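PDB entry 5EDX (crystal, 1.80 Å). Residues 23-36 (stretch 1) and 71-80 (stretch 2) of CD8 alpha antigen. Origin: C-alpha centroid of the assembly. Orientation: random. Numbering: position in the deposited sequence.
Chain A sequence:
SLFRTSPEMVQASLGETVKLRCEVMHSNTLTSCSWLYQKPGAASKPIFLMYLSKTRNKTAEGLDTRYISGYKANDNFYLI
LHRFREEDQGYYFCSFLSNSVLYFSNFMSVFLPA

Stretch 1 (23-36) EVMHSNTLTSCSWL
Stretch 2 71-80: YKANDNFYLI

Stretch 1 leaves a strand at Glu23-Val24, loops through a type I turn (Asn28 to Thr31) and re-enters a strand that includes Cys33 to Leu36; stretch 2 is a hairpin, strands 71-73 and 76-80 joined by a type II' turn from Ala73 to Asn76, with Asn74 at phi/psi 55/-128°. Glu23 and Asn76 form an antiparallel, non-hydrogen-bonded bridge (CA-CA 4.3 Å), their side chains on the same face of the sheet. Just beyond it, Val24 N donates to Asp75 O (3.1 Å, 150°). Strands 33-36 and 76-80 instead run the same way, 27° apart and 8.6 Å at closest approach, a spacing filled by side chains.

Phe77 points toward stretch 1; with chi1 m and chi2 86°, its ring offers one face to Cys33 (t) and its CZ end to Thr31. Cys33 CB sits 3.4 Å from the Phe77 ring centroid, almost on the normal, a CH-pi contact, with SG 4.4 Å from that centroid over the same face. Thr31 O lies at the ring edge, 4.0 Å from Phe77 CZ. With chi1 t, Val24 places CG2 3.7 Å from Phe77 CE1. CA-to-CB of Trp35 points toward stretch 2, and chi1 m with chi2 103° sets the indole face against Leu79 (t, p), whose CB is 3.7 Å from the six-membered ring centroid of Trp35; Trp35 NE1 comes 3.2 Å from Tyr78 O.

At the turn, extended Glu23 (t, t, chi3 -174°) meets Asp75 (p): Glu23 OE1 is 2.5 Å from Asp75 OD1, repulsive between two carboxylates, so one acid is probably protonated; which is open. With chi1 m, Asn76 has OD1 3.3 Å from Glu23 CB; water 1 donates to Asn76 OD1 (2.7 Å) and weakly to Glu23 OE2 (3.5 Å). Lys72 (t, t, t, m) starts sideways; three t torsions bring CE to 3.7 Å from Thr31 O, and the m bend at chi4 lets NZ donate to Asn74 O (2.7 Å) of its own turn. Water 2 links Lys72 NZ to Asn28 O (2.9 Å each). Thr31 (m) accepts from Asn28 N at OG1 (2.9 Å), bracing the loop.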

ATOM      1  N   GLU A  23       2.263 -14.429  -8.332  1.00 14.62           N
ATOM      2  CA  GLU A  23       3.498 -14.748  -9.033  1.00 13.14           C
ATOM      3  C   GLU A  23       4.113 -13.447  -9.506  1.00 11.46           C
ATOM      4  O   GLU A  23       3.442 -12.624 -10.122  1.00 13.82           O
ATOM      5  CB  GLU A  23       3.234 -15.681 -10.227  1.00 12.92           C
ATOM      6  CG  GLU A  23       4.509 -16.068 -10.991  1.00 13.58           C
ATOM      7  CD  GLU A  23       4.253 -16.956 -12.207  1.00 21.97           C
ATOM      8  OE1 GLU A  23       5.240 -17.413 -12.820  1.00 31.15           O
ATOM      9  OE2 GLU A  23       3.083 -17.193 -12.560  1.00 21.04           O
ATOM     10  N   VAL A  24       5.386 -13.243  -9.188  1.00 13.17           N
ATOM     11  CA  VAL A  24       6.117 -12.108  -9.722  1.00 11.05           C
ATOM     12  C   VAL A  24       6.850 -12.596 -10.962  1.00 14.27           C
ATOM     13  O   VAL A  24       7.781 -13.393 -10.860  1.00 12.40           O
ATOM     14  CB  VAL A  24       7.125 -11.553  -8.706  1.00 13.00           C
ATOM     15  CG1 VAL A  24       7.957 -10.431  -9.335  1.00 16.01           C
ATOM     16  CG2 VAL A  24       6.399 -11.063  -7.462  1.00 16.42           C
ATOM     17  N   MET A  25       6.405 -12.140 -12.128  1.00 12.76           N
ATOM     18  CA  MET A  25       6.954 -12.593 -13.406  1.00 13.22           C
ATOM     19  C   MET A  25       8.313 -11.959 -13.665  1.00 11.67           C
ATOM     20  O   MET A  25       8.623 -10.912 -13.098  1.00 12.06           O
ATOM     21  CB  MET A  25       5.998 -12.221 -14.542  1.00 17.32           C
ATOM     22  CG  MET A  25       4.512 -12.304 -14.160  1.00 20.60           C
ATOM     23  SD  MET A  25       4.060 -13.969 -13.685  1.00 20.02           S
ATOM     24  CE  MET A  25       4.606 -14.874 -15.138  1.00 21.27           C
ATOM     25  N   HIS A  26       9.112 -12.590 -14.526  1.00 13.53           N
ATOM     26  CA  HIS A  26      10.389 -12.020 -14.958  1.00 14.67           C
ATOM     27  C   HIS A  26      11.282 -11.747 -13.749  1.00 15.42           C
ATOM     28  O   HIS A  26      11.760 -10.630 -13.543  1.00 14.81           O
ATOM     29  CB  HIS A  26      10.151 -10.748 -15.773  1.00 12.53           C
ATOM     30  CG  HIS A  26      11.370 -10.247 -16.483  1.00 13.93           C
ATOM     31  ND1 HIS A  26      12.016  -9.081 -16.124  1.00 14.28           N
ATOM     32  CD2 HIS A  26      12.060 -10.751 -17.532  1.00 14.97           C
ATOM     33  CE1 HIS A  26      13.053  -8.892 -16.921  1.00 14.67           C
ATOM     34  NE2 HIS A  26      13.106  -9.892 -17.783  1.00 15.01           N
ATOM     35  N   SER A  27      11.519 -12.797 -12.970  1.00 15.00           N
ATOM     36  CA  SER A  27      12.126 -12.678 -11.650  1.00 17.75           C
ATOM     37  C   SER A  27      13.613 -13.012 -11.644  1.00 17.12           C
ATOM     38  O   SER A  27      14.174 -13.452 -12.651  1.00 15.45           O
ATOM     39  CB  SER A  27      11.412 -13.628 -10.685  1.00 15.30           C
ATOM     40  OG  SER A  27      11.480 -14.961 -11.184  1.00 16.13           O
ATOM     41  N   ASN A  28      14.251 -12.800 -10.496  1.00 14.88           N
ATOM     42  CA  ASN A  28      15.615 -13.276 -10.283  1.00 16.41           C
ATOM     43  C   ASN A  28      15.787 -13.721  -8.833  1.00 22.42           C
ATOM     44  O   ASN A  28      14.830 -13.708  -8.061  1.00 17.53           O
ATOM     45  CB  ASN A  28      16.652 -12.215 -10.683  1.00 15.87           C
ATOM     46  CG  ASN A  28      16.471 -10.903  -9.942  1.00 24.55           C
ATOM     47  OD1 ASN A  28      16.620  -9.822 -10.518  1.00 23.64           O
ATOM     48  ND2 ASN A  28      16.144 -10.986  -8.660  1.00 16.77           N
ATOM     49  N   THR A  29      16.999 -14.116  -8.461  1.00 19.18           N
ATOM     50  CA  THR A  29      17.238 -14.642  -7.117  1.00 24.76           C
ATOM     51  C   THR A  29      16.986 -13.610  -6.015  1.00 24.22           C
ATOM     52  O   THR A  29      16.858 -13.966  -4.840  1.00 26.22           O
ATOM     53  CB  THR A  29      18.675 -15.183  -6.972  1.00 24.04           C
ATOM     54  OG1 THR A  29      19.603 -14.099  -7.096  1.00 32.57           O
ATOM     55  CG2 THR A  29      18.960 -16.217  -8.043  1.00 31.83           C
ATOM     56  N   LEU A  30      16.907 -12.338  -6.392  1.00 21.34           N
ATOM     57  CA  LEU A  30      16.707 -11.265  -5.423  1.00 25.27           C
ATOM     58  C   LEU A  30      15.235 -10.917  -5.223  1.00 20.11           C
ATOM     59  O   LEU A  30      14.891 -10.167  -4.313  1.00 22.15           O
ATOM     60  CB  LEU A  30      17.468 -10.004  -5.851  1.00 30.99           C
ATOM     61  CG  LEU A  30      18.950 -10.167  -6.195  1.00 34.47           C
ATOM     62  CD1 LEU A  30      19.551  -8.827  -6.599  1.00 35.84           C
ATOM     63  CD2 LEU A  30      19.715 -10.779  -5.033  1.00 38.79           C
ATOM     64  N   THR A  31      14.370 -11.453  -6.079  1.00 17.15           N
ATOM     65  CA  THR A  31      12.953 -11.094  -6.071  1.00 12.12           C
ATOM     66  C   THR A  31      12.321 -11.314  -4.701  1.00 20.30           C
ATOM     67  O   THR A  31      12.470 -12.369  -4.091  1.00 15.87           O
ATOM     68  CB  THR A  31      12.168 -11.883  -7.139  1.00 15.45           C
ATOM     69  OG1 THR A  31      12.675 -11.539  -8.436  1.00 14.52           O
ATOM     70  CG2 THR A  31      10.684 -11.550  -7.087  1.00 14.23           C
ATOM     71  N   SER A  32      11.612 -10.304  -4.221  1.00 19.97           N
ATOM     72  CA  SER A  32      10.960 -10.395  -2.929  1.00 19.14           C
ATOM     73  C   SER A  32       9.546  -9.898  -3.087  1.00 23.43           C
ATOM     74  O   SER A  32       9.211  -9.256  -4.081  1.00 24.44           O
ATOM     75  CB  SER A  32      11.703  -9.539  -1.904  1.00 21.92           C
ATOM     76  OG  SER A  32      11.575  -8.162  -2.222  1.00 31.97           O
ATOM     77  N   CYS A  33       8.710 -10.194  -2.104  1.00 16.45           N
ATOM     78  CA  CYS A  33       7.323  -9.792  -2.159  1.00 18.30           C
ATOM     79  C   CYS A  33       6.786  -9.622  -0.743  1.00 16.71           C
ATOM     80  O   CYS A  33       7.115 -10.400   0.149  1.00 16.25           O
ATOM     81  CB  CYS A  33       6.519 -10.854  -2.904  1.00 25.82           C
ATOM     82  SG  CYS A  33       4.867 -10.339  -3.381  1.00 40.91           S
ATOM     83  N   SER A  34       5.980  -8.588  -0.533  1.00 14.10           N
ATOM     84  CA  SER A  34       5.346  -8.379   0.759  1.00  9.48           C
ATOM     85  C   SER A  34       3.848  -8.578   0.620  1.00 12.33           C
ATOM     86  O   SER A  34       3.239  -8.064  -0.310  1.00 14.78           O
ATOM     87  CB  SER A  34       5.625  -6.968   1.269  1.00 10.17           C
ATOM     88  OG  SER A  34       7.002  -6.796   1.537  1.00 13.29           O
ATOM     89  N   TRP A  35       3.261  -9.330   1.540  1.00  8.42           N
ATOM     90  CA  TRP A  35       1.811  -9.463   1.592  1.00  6.97           C
ATOM     91  C   TRP A  35       1.224  -8.333   2.433  1.00  7.25           C
ATOM     92  O   TRP A  35       1.672  -8.089   3.550  1.00 11.23           O
ATOM     93  CB  TRP A  35       1.416 -10.815   2.185  1.00  9.73           C
ATOM     94  CG  TRP A  35       1.508 -11.954   1.216  1.00  6.07           C
ATOM     95  CD1 TRP A  35       2.491 -12.902   1.152  1.00 10.21           C
ATOM     96  CD2 TRP A  35       0.585 -12.257   0.167  1.00  9.63           C
ATOM     97  NE1 TRP A  35       2.230 -13.783   0.125  1.00  8.86           N
ATOM     98  CE2 TRP A  35       1.063 -13.411  -0.491  1.00  9.12           C
ATOM     99  CE3 TRP A  35      -0.605 -11.671  -0.278  1.00 10.55           C
ATOM    100  CZ2 TRP A  35       0.392 -13.984  -1.567  1.00  9.69           C
ATOM    101  CZ3 TRP A  35      -1.272 -12.242  -1.341  1.00 12.88           C
ATOM    102  CH2 TRP A  35      -0.770 -13.386  -1.980  1.00 11.26           C
ATOM    103  N   LEU A  36       0.225  -7.657   1.875  1.00  8.10           N
ATOM    104  CA  LEU A  36      -0.476  -6.566   2.540  1.00  8.42           C
ATOM    105  C   LEU A  36      -1.958  -6.898   2.624  1.00 10.08           C
ATOM    106  O   LEU A  36      -2.467  -7.728   1.876  1.00  9.82           O
ATOM    107  CB  LEU A  36      -0.294  -5.260   1.766  1.00  7.85           C
ATOM    108  CG  LEU A  36       1.148  -4.842   1.477  1.00  9.81           C
ATOM    109  CD1 LEU A  36       1.165  -3.564   0.635  1.00 12.28           C
ATOM    110  CD2 LEU A  36       1.923  -4.647   2.780  1.00 10.81           C
ATOM    111  N   TYR A  71       4.669 -18.248   2.184  1.00 10.86           N
ATOM    112  CA  TYR A  71       5.948 -18.798   1.750  1.00  9.79           C
ATOM    113  C   TYR A  71       6.251 -18.467   0.300  1.00 13.41           C
ATOM    114  O   TYR A  71       5.369 -18.086  -0.464  1.00 12.23           O
ATOM    115  CB  TYR A  71       5.992 -20.315   1.979  1.00  9.03           C
ATOM    116  CG  TYR A  71       5.105 -21.145   1.074  1.00 11.38           C
ATOM    117  CD1 TYR A  71       5.574 -21.614  -0.152  1.00 17.61           C
ATOM    118  CD2 TYR A  71       3.808 -21.483   1.450  1.00 13.02           C
ATOM    119  CE1 TYR A  71       4.779 -22.386  -0.977  1.00 17.69           C
ATOM    120  CE2 TYR A  71       2.998 -22.262   0.623  1.00 14.48           C
ATOM    121  CZ  TYR A  71       3.498 -22.710  -0.589  1.00 15.17           C
ATOM    122  OH  TYR A  71       2.720 -23.484  -1.422  1.00 20.62           O
ATOM    123  N   LYS A  72       7.518 -18.617  -0.059  1.00 10.37           N
ATOM    124  CA  LYS A  72       7.967 -18.443  -1.431  1.00 13.79           C
ATOM    125  C   LYS A  72       8.391 -19.792  -1.990  1.00 14.12           C
ATOM    126  O   LYS A  72       9.082 -20.559  -1.316  1.00 13.33           O
ATOM    127  CB  LYS A  72       9.151 -17.471  -1.459  1.00 10.48           C
ATOM    128  CG  LYS A  72       9.812 -17.283  -2.831  1.00 13.30           C
ATOM    129  CD  LYS A  72      11.064 -16.409  -2.703  1.00 13.64           C
ATOM    130  CE  LYS A  72      11.625 -16.017  -4.072  1.00 20.49           C
ATOM    131  NZ  LYS A  72      12.166 -17.197  -4.801  1.00 20.97           N
ATOM    132  N   ALA A  73       7.967 -20.081  -3.217  1.00 14.15           N
ATOM    133  CA  ALA A  73       8.459 -21.240  -3.951  1.00 18.46           C
ATOM    134  C   ALA A  73       8.703 -20.795  -5.388  1.00 20.43           C
ATOM    135  O   ALA A  73       7.769 -20.413  -6.093  1.00 16.28           O
ATOM    136  CB  ALA A  73       7.450 -22.373  -3.901  1.00 20.94           C
ATOM    137  N   ASN A  74       9.960 -20.827  -5.817  1.00 24.56           N
ATOM    138  CA  ASN A  74      10.314 -20.277  -7.119  1.00 20.82           C
ATOM    139  C   ASN A  74       9.848 -18.828  -7.197  1.00 19.71           C
ATOM    140  O   ASN A  74      10.139 -18.038  -6.301  1.00 18.45           O
ATOM    141  CB  ASN A  74       9.704 -21.116  -8.242  1.00 26.53           C
ATOM    142  CG  ASN A  74      10.201 -22.552  -8.225  1.00 34.93           C
ATOM    143  OD1 ASN A  74      11.404 -22.798  -8.218  1.00 38.13           O
ATOM    144  ND2 ASN A  74       9.275 -23.503  -8.207  1.00 40.07           N
ATOM    145  N   ASP A  75       9.107 -18.486  -8.248  1.00 16.50           N
ATOM    146  CA  ASP A  75       8.639 -17.112  -8.423  1.00 17.45           C
ATOM    147  C   ASP A  75       7.217 -16.915  -7.900  1.00 14.16           C
ATOM    148  O   ASP A  75       6.601 -15.877  -8.135  1.00 14.78           O
ATOM    149  CB  ASP A  75       8.723 -16.682  -9.893  1.00 22.53           C
ATOM    150  CG  ASP A  75       7.807 -17.487 -10.798  1.00 24.98           C
ATOM    151  OD1 ASP A  75       7.573 -17.050 -11.944  1.00 30.82           O
ATOM    152  OD2 ASP A  75       7.322 -18.558 -10.375  1.00 26.29           O
ATOM    153  N   ASN A  76       6.704 -17.914  -7.192  1.00 14.83           N
ATOM    154  CA  ASN A  76       5.368 -17.829  -6.603  1.00 12.95           C
ATOM    155  C   ASN A  76       5.402 -17.511  -5.116  1.00 13.96           C
ATOM    156  O   ASN A  76       6.174 -18.102  -4.364  1.00 13.40           O
ATOM    157  CB  ASN A  76       4.618 -19.139  -6.806  1.00 16.63           C
ATOM    158  CG  ASN A  76       4.363 -19.438  -8.260  1.00 21.12           C
ATOM    159  OD1 ASN A  76       3.693 -18.673  -8.950  1.00 18.82           O
ATOM    160  ND2 ASN A  76       4.895 -20.560  -8.737  1.00 25.47           N
ATOM    161  N   PHE A  77       4.545 -16.584  -4.698  1.00 11.05           N
ATOM    162  CA  PHE A  77       4.392 -16.249  -3.290  1.00 10.89           C
ATOM    163  C   PHE A  77       2.983 -16.621  -2.841  1.00 10.70           C
ATOM    164  O   PHE A  77       2.014 -16.401  -3.564  1.00 11.77           O
ATOM    165  CB  PHE A  77       4.664 -14.759  -3.066  1.00 10.50           C
ATOM    166  CG  PHE A  77       6.056 -14.339  -3.445  1.00 13.61           C
ATOM    167  CD1 PHE A  77       6.359 -13.985  -4.752  1.00 13.45           C
ATOM    168  CD2 PHE A  77       7.069 -14.326  -2.498  1.00 12.31           C
ATOM    169  CE1 PHE A  77       7.653 -13.611  -5.105  1.00 16.88           C
ATOM    170  CE2 PHE A  77       8.352 -13.950  -2.831  1.00 13.51           C
ATOM    171  CZ  PHE A  77       8.652 -13.593  -4.141  1.00 12.27           C
ATOM    172  N   TYR A  78       2.872 -17.202  -1.653  1.00 10.42           N
ATOM    173  CA  TYR A  78       1.590 -17.687  -1.172  1.00  9.11           C
ATOM    174  C   TYR A  78       1.261 -17.114   0.189  1.00  8.71           C
ATOM    175  O   TYR A  78       2.155 -16.862   0.996  1.00 10.15           O
ATOM    176  CB  TYR A  78       1.603 -19.213  -1.071  1.00 11.62           C
ATOM    177  CG  TYR A  78       1.804 -19.904  -2.395  1.00 13.53           C
ATOM    178  CD1 TYR A  78       0.721 -20.247  -3.190  1.00 15.12           C
ATOM    179  CD2 TYR A  78       3.077 -20.209  -2.851  1.00 14.05           C
ATOM    180  CE1 TYR A  78       0.902 -20.884  -4.415  1.00 17.48           C
ATOM    181  CE2 TYR A  78       3.270 -20.848  -4.073  1.00 15.70           C
ATOM    182  CZ  TYR A  78       2.177 -21.181  -4.844  1.00 19.05           C
ATOM    183  OH  TYR A  78       2.367 -21.811  -6.060  1.00 18.39           O
ATOM    184  N   LEU A  79      -0.032 -16.919   0.432  1.00 11.01           N
ATOM    185  CA  LEU A  79      -0.534 -16.562   1.754  1.00  9.36           C
ATOM    186  C   LEU A  79      -1.598 -17.583   2.107  1.00 11.40           C
ATOM    187  O   LEU A  79      -2.457 -17.900   1.287  1.00 12.72           O
ATOM    188  CB  LEU A  79      -1.160 -15.169   1.733  1.00  8.28           C
ATOM    189  CG  LEU A  79      -1.528 -14.601   3.104  1.00  9.98           C
ATOM    190  CD1 LEU A  79      -0.278 -14.177   3.852  1.00 11.98           C
ATOM    191  CD2 LEU A  79      -2.485 -13.429   2.965  1.00 10.68           C
ATOM    192  N   ILE A  80      -1.545 -18.103   3.327  1.00  8.79           N
ATOM    193  CA  ILE A  80      -2.523 -19.090   3.746  1.00  9.40           C
ATOM    194  C   ILE A  80      -3.287 -18.576   4.954  1.00  8.73           C
ATOM    195  O   ILE A  80      -2.695 -18.259   5.977  1.00 10.76           O
ATOM    196  CB  ILE A  80      -1.863 -20.430   4.103  1.00 10.24           C
ATOM    197  CG1 ILE A  80      -1.195 -21.050   2.868  1.00 12.27           C
ATOM    198  CG2 ILE A  80      -2.905 -21.388   4.669  1.00 13.41           C
ATOM    199  CD1 ILE A  80       0.221 -20.595   2.652  1.00 19.89           C
TER
HETATM  200  O   HOH W   1       2.157 -19.996 -10.744  1.00 32.64           O
HETATM  201  O   HOH W   2      13.126 -15.825  -7.188  1.00 26.79           O